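Local coordinates for ATP phosphoribosyltransferase regulatory subunit (Bacillus halodurans, PDB 3OD1), which is probably required, together with the HisG subunit, for the first step of histidine biosynthesis and may allow feedback regulation of ATP phosphoribosyltransferase activity by histidine, at residues I46-V57 / T78-I89. Sequence-based numbering, arbitrary orientation.
Sequences IETPTLEYYETV and TLVLRPDMTAPI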
loop_
_atom_site.group_PDB
_atom_site.type_symbol
_atom_site.label_atom_id
_atom_site.label_comp_id
_atom_site.label_asym_id
_atom_site.label_seq_id
_atom_site.Cartn_x
_atom_site.Cartn_y
_atom_site.Cartn_z
ATOM N N ILE B 46 -3.659 1.081 -10.931
ATOM C CA ILE B 46 -3.238 2.462 -10.732
ATOM C C ILE B 46 -3.157 2.753 -9.241
ATOM O O ILE B 46 -3.507 1.890 -8.416
ATOM C CB ILE B 46 -4.181 3.482 -11.435
ATOM C CG1 ILE B 46 -5.654 3.154 -11.166
ATOM C CG2 ILE B 46 -3.893 3.516 -12.930
ATOM C CD1 ILE B 46 -6.125 3.537 -9.750
ATOM N N GLU B 47 -2.662 3.942 -8.896
ATOM C CA GLU B 47 -2.826 4.453 -7.539
ATOM C C GLU B 47 -3.281 5.904 -7.560
ATOM O O GLU B 47 -3.025 6.638 -8.516
ATOM C CB GLU B 47 -1.551 4.281 -6.703
ATOM C CG GLU B 47 -1.184 2.810 -6.513
ATOM C CD GLU B 47 0.124 2.579 -5.741
ATOM O OE1 GLU B 47 1.008 3.465 -5.751
ATOM O OE2 GLU B 47 0.263 1.488 -5.136
ATOM N N THR B 48 -3.996 6.300 -6.516
ATOM C CA THR B 48 -4.447 7.681 -6.360
ATOM C C THR B 48 -4.003 8.123 -4.969
ATOM O O THR B 48 -3.520 7.292 -4.185
ATOM C CB THR B 48 -5.979 7.780 -6.466
ATOM O OG1 THR B 48 -6.564 6.930 -5.473
ATOM C CG2 THR B 48 -6.461 7.352 -7.850
ATOM N N PRO B 49 -4.154 9.419 -4.648
ATOM C CA PRO B 49 -3.598 9.918 -3.380
ATOM C C PRO B 49 -4.406 9.490 -2.174
ATOM O O PRO B 49 -5.579 9.118 -2.284
ATOM C CB PRO B 49 -3.701 11.446 -3.516
ATOM C CG PRO B 49 -3.867 11.689 -5.003
ATOM C CD PRO B 49 -4.672 10.517 -5.485
ATOM N N THR B 50 -3.777 9.596 -1.014
ATOM C CA THR B 50 -4.441 9.294 0.232
ATOM C C THR B 50 -5.503 10.354 0.547
ATOM O O THR B 50 -6.515 10.061 1.167
ATOM C CB THR B 50 -3.410 9.209 1.364
ATOM O OG1 THR B 50 -2.513 8.126 1.088
ATOM C CG2 THR B 50 -4.101 8.972 2.702
ATOM N N LEU B 51 -5.268 11.583 0.099
ATOM C CA LEU B 51 -6.173 12.691 0.394
ATOM C C LEU B 51 -6.870 13.197 -0.862
ATOM O O LEU B 51 -6.221 13.438 -1.884
ATOM C CB LEU B 51 -5.387 13.850 1.011
ATOM C CG LEU B 51 -4.833 13.597 2.418
ATOM C CD1 LEU B 51 -3.722 14.588 2.747
ATOM C CD2 LEU B 51 -5.948 13.687 3.437
ATOM N N GLU B 52 -8.186 13.353 -0.779
ATOM C CA GLU B 52 -8.956 14.005 -1.837
ATOM C C GLU B 52 -9.718 15.166 -1.202
ATOM O O GLU B 52 -9.888 15.211 0.024
ATOM C CB GLU B 52 -9.934 13.021 -2.505
ATOM C CG GLU B 52 -9.292 11.772 -3.118
ATOM C CD GLU B 52 -8.872 11.955 -4.571
ATOM O OE1 GLU B 52 -9.013 13.072 -5.105
ATOM O OE2 GLU B 52 -8.398 10.981 -5.180
ATOM N N TYR B 53 -10.154 16.126 -2.017
ATOM C CA TYR B 53 -11.031 17.185 -1.522
ATOM C C TYR B 53 -12.386 16.628 -1.136
ATOM O O TYR B 53 -12.948 15.790 -1.838
ATOM C CB TYR B 53 -11.246 18.268 -2.580
ATOM C CG TYR B 53 -10.093 19.217 -2.720
ATOM C CD1 TYR B 53 -9.741 20.077 -1.689
ATOM C CD2 TYR B 53 -9.348 19.259 -3.898
ATOM C CE1 TYR B 53 -8.665 20.956 -1.833
ATOM C CE2 TYR B 53 -8.292 20.123 -4.051
ATOM C CZ TYR B 53 -7.951 20.968 -3.020
ATOM O OH TYR B 53 -6.892 21.825 -3.198
ATOM N N TYR B 54 -12.919 17.102 -0.019
ATOM C CA TYR B 54 -14.256 16.705 0.400
ATOM C C TYR B 54 -15.336 17.177 -0.579
ATOM O O TYR B 54 -16.226 16.410 -0.961
ATOM C CB TYR B 54 -14.547 17.262 1.789
ATOM C CG TYR B 54 -15.999 17.200 2.179
ATOM C CD1 TYR B 54 -16.639 15.984 2.367
ATOM C CD2 TYR B 54 -16.730 18.362 2.377
ATOM C CE1 TYR B 54 -17.970 15.929 2.738
ATOM C CE2 TYR B 54 -18.058 18.317 2.746
ATOM C CZ TYR B 54 -18.674 17.103 2.920
ATOM O OH TYR B 54 -19.997 17.061 3.287
ATOM N N GLU B 55 -15.249 18.442 -0.981
ATOM C CA GLU B 55 -16.320 19.063 -1.759
ATOM C C GLU B 55 -16.471 18.457 -3.151
ATOM O O GLU B 55 -17.516 18.583 -3.767
ATOM C CB GLU B 55 -16.121 20.579 -1.850
ATOM C CG GLU B 55 -16.333 21.309 -0.531
ATOM C CD GLU B 55 -17.742 21.134 0.036
ATOM O OE1 GLU B 55 -18.639 20.649 -0.693
ATOM O OE2 GLU B 55 -17.950 21.486 1.219
ATOM N N THR B 56 -15.427 17.798 -3.639
ATOM C CA THR B 56 -15.482 17.160 -4.949
ATOM C C THR B 56 -15.643 15.639 -4.845
ATOM O O THR B 56 -16.752 15.117 -4.931
ATOM C CB THR B 56 -14.245 17.520 -5.798
ATOM O OG1 THR B 56 -13.050 17.101 -5.122
ATOM C CG2 THR B 56 -14.189 19.036 -6.038
ATOM N N VAL B 57 -14.533 14.934 -4.643
ATOM C CA VAL B 57 -14.552 13.480 -4.531
ATOM C C VAL B 57 -15.324 13.009 -3.298
ATOM O O VAL B 57 -16.118 12.066 -3.367
ATOM C CB VAL B 57 -13.108 12.928 -4.498
ATOM C CG1 VAL B 57 -13.095 11.449 -4.144
ATOM C CG2 VAL B 57 -12.414 13.206 -5.831
ATOM N N THR B 78 -11.569 21.455 3.739
ATOM C CA THR B 78 -11.881 20.122 4.233
ATOM C C THR B 78 -11.428 19.076 3.232
ATOM O O THR B 78 -11.824 19.107 2.061
ATOM C CB THR B 78 -13.381 19.935 4.484
ATOM O OG1 THR B 78 -13.863 20.987 5.333
ATOM C CG2 THR B 78 -13.637 18.579 5.141
ATOM N N LEU B 79 -10.585 18.161 3.695
ATOM C CA LEU B 79 -10.174 17.026 2.892
ATOM C C LEU B 79 -10.802 15.768 3.483
ATOM O O LEU B 79 -11.287 15.780 4.616
ATOM C CB LEU B 79 -8.642 16.898 2.878
ATOM C CG LEU B 79 -7.835 18.159 2.509
ATOM C CD1 LEU B 79 -6.337 17.859 2.462
ATOM C CD2 LEU B 79 -8.299 18.778 1.185
ATOM N N VAL B 80 -10.796 14.690 2.707
ATOM C CA VAL B 80 -11.125 13.377 3.223
ATOM C C VAL B 80 -9.949 12.441 2.978
ATOM O O VAL B 80 -9.212 12.601 2.003
ATOM C CB VAL B 80 -12.392 12.783 2.560
ATOM C CG1 VAL B 80 -13.584 13.685 2.790
ATOM C CG2 VAL B 80 -12.170 12.557 1.075
ATOM N N LEU B 81 -9.750 11.500 3.895
ATOM C CA LEU B 81 -8.956 10.321 3.606
ATOM C C LEU B 81 -9.835 9.504 2.675
ATOM O O LEU B 81 -11.005 9.282 2.972
ATOM C CB LEU B 81 -8.640 9.562 4.899
ATOM C CG LEU B 81 -7.681 10.292 5.854
ATOM C CD1 LEU B 81 -7.435 9.521 7.170
ATOM C CD2 LEU B 81 -6.348 10.585 5.157
ATOM N N ARG B 82 -9.300 9.082 1.535
ATOM C CA ARG B 82 -10.152 8.487 0.511
ATOM C C ARG B 82 -11.085 7.396 1.042
ATOM O O ARG B 82 -10.650 6.394 1.647
ATOM C CB ARG B 82 -9.339 7.964 -0.658
ATOM C CG ARG B 82 -8.332 6.965 -0.239
ATOM C CD ARG B 82 -7.944 6.085 -1.386
ATOM N NE ARG B 82 -6.908 5.157 -0.965
ATOM C CZ ARG B 82 -5.629 5.287 -1.274
ATOM N NH1 ARG B 82 -5.233 6.292 -2.032
ATOM N NH2 ARG B 82 -4.758 4.385 -0.856
ATOM N N PRO B 83 -12.388 7.589 0.812
ATOM C CA PRO B 83 -13.403 6.641 1.262
ATOM C C PRO B 83 -13.497 5.414 0.354
ATOM O O PRO B 83 -13.949 4.352 0.798
ATOM C CB PRO B 83 -14.699 7.474 1.210
ATOM C CG PRO B 83 -14.423 8.543 0.215
ATOM C CD PRO B 83 -12.971 8.871 0.386
ATOM N N ASP B 84 -13.090 5.558 -0.904
ATOM C CA ASP B 84 -13.212 4.473 -1.879
ATOM C C ASP B 84 -12.253 4.729 -3.045
ATOM O O ASP B 84 -11.649 5.798 -3.129
ATOM C CB ASP B 84 -14.650 4.392 -2.400
ATOM C CG ASP B 84 -15.058 5.645 -3.199
ATOM O OD1 ASP B 84 -15.273 6.713 -2.594
ATOM O OD2 ASP B 84 -15.143 5.575 -4.437
HETATM N N MSE B 85 -12.136 3.774 -3.962
HETATM C CA MSE B 85 -11.293 3.971 -5.141
HETATM C C MSE B 85 -12.069 4.317 -6.418
HETATM O O MSE B 85 -11.475 4.747 -7.413
HETATM C CB MSE B 85 -10.383 2.758 -5.370
HETATM C CG MSE B 85 -9.146 2.733 -4.429
HETATM SE SE MSE B 85 -8.050 4.351 -4.599
HETATM C CE MSE B 85 -7.423 4.125 -6.435
ATOM N N THR B 86 -13.386 4.137 -6.388
ATOM C CA THR B 86 -14.195 4.383 -7.577
ATOM C C THR B 86 -14.257 5.874 -7.933
ATOM O O THR B 86 -14.035 6.255 -9.087
ATOM C CB THR B 86 -15.618 3.815 -7.448
ATOM O OG1 THR B 86 -15.546 2.411 -7.164
ATOM C CG2 THR B 86 -16.394 4.037 -8.750
ATOM N N ALA B 87 -14.557 6.720 -6.955
ATOM C CA ALA B 87 -14.613 8.155 -7.233
ATOM C C ALA B 87 -13.227 8.733 -7.599
ATOM O O ALA B 87 -13.101 9.535 -8.541
ATOM C CB ALA B 87 -15.279 8.914 -6.079
ATOM N N PRO B 88 -12.168 8.318 -6.874
ATOM C CA PRO B 88 -10.841 8.755 -7.324
ATOM C C PRO B 88 -10.527 8.255 -8.732
ATOM O O PRO B 88 -9.948 9.000 -9.513
ATOM C CB PRO B 88 -9.893 8.149 -6.275
ATOM C CG PRO B 88 -10.741 8.135 -5.013
ATOM C CD PRO B 88 -12.133 7.761 -5.506
ATOM N N ILE B 89 -10.928 7.034 -9.072
ATOM C CA ILE B 89 -10.654 6.550 -10.421
ATOM C C ILE B 89 -11.465 7.350 -11.458
ATOM O O ILE B 89 -10.976 7.640 -12.543
ATOM C CB ILE B 89 -10.870 5.032 -10.546
ATOM C CG1 ILE B 89 -9.689 4.298 -9.893
ATOM C CG2 ILE B 89 -11.018 4.629 -12.012
ATOM C CD1 ILE B 89 -9.881 2.814 -9.765
HETATM O O HOH W 1 -13.232 20.308 -0.048
HETATM O O HOH W 2 -16.374 22.108 3.561
#
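With chi1 at 58°, CG of R82 sits between its own backbone N and carbonyl carbon, and from there the chain runs extended to NE, carrying the guanidinium to the backbone carbonyls of the loop T48-T50. There NH1 meets T48 O and P49 O, each at 2.9 Å and both near the guanidinium plane, but the N-H directions fit poorly and both bonds are weak. NE goes to N111 O on strand 104-113, so the group bridges this loop and the large sheet. Replacing R82 by alanine removes NH1 and NE, and is likely to leave the T48 and P49 carbonyls without this donor and to break the link to N111.

The backbone takes over next: R82 N donates to T50 O, then E52 and V80 form a hydrogen-bonded antiparallel pair (E52 N to V80 O 3.1 Å, V80 N to E52 O 2.9 Å). Y54 N closes the ladder on T78 O. L51 and L81 run side by side on one face, CD2 to CD2 3.6 Å. On the other, the E52 chain bends at chi2 (-89°), laying OE2 3.4 Å from P88 CB; that carboxylate is salt-bridged to R91. V57 CG1 rests 3.9 Å from A87 CB, joining the two helix starts, while D84 OD2 caps A87 N. Farther along, I46 CD1 touches CE of selenomethionine M85 and CG1 of I89.

T50 OG1 bonds E125 and Y113 of the second subunit, placing the loop at the dimer interface. Within this chain strand 51-53 forms one edge of the small antiparallel sheet 51-53/78-81/69-72, set beside the large mixed sheet of a class II aminoacyl-tRNA synthetase-like core.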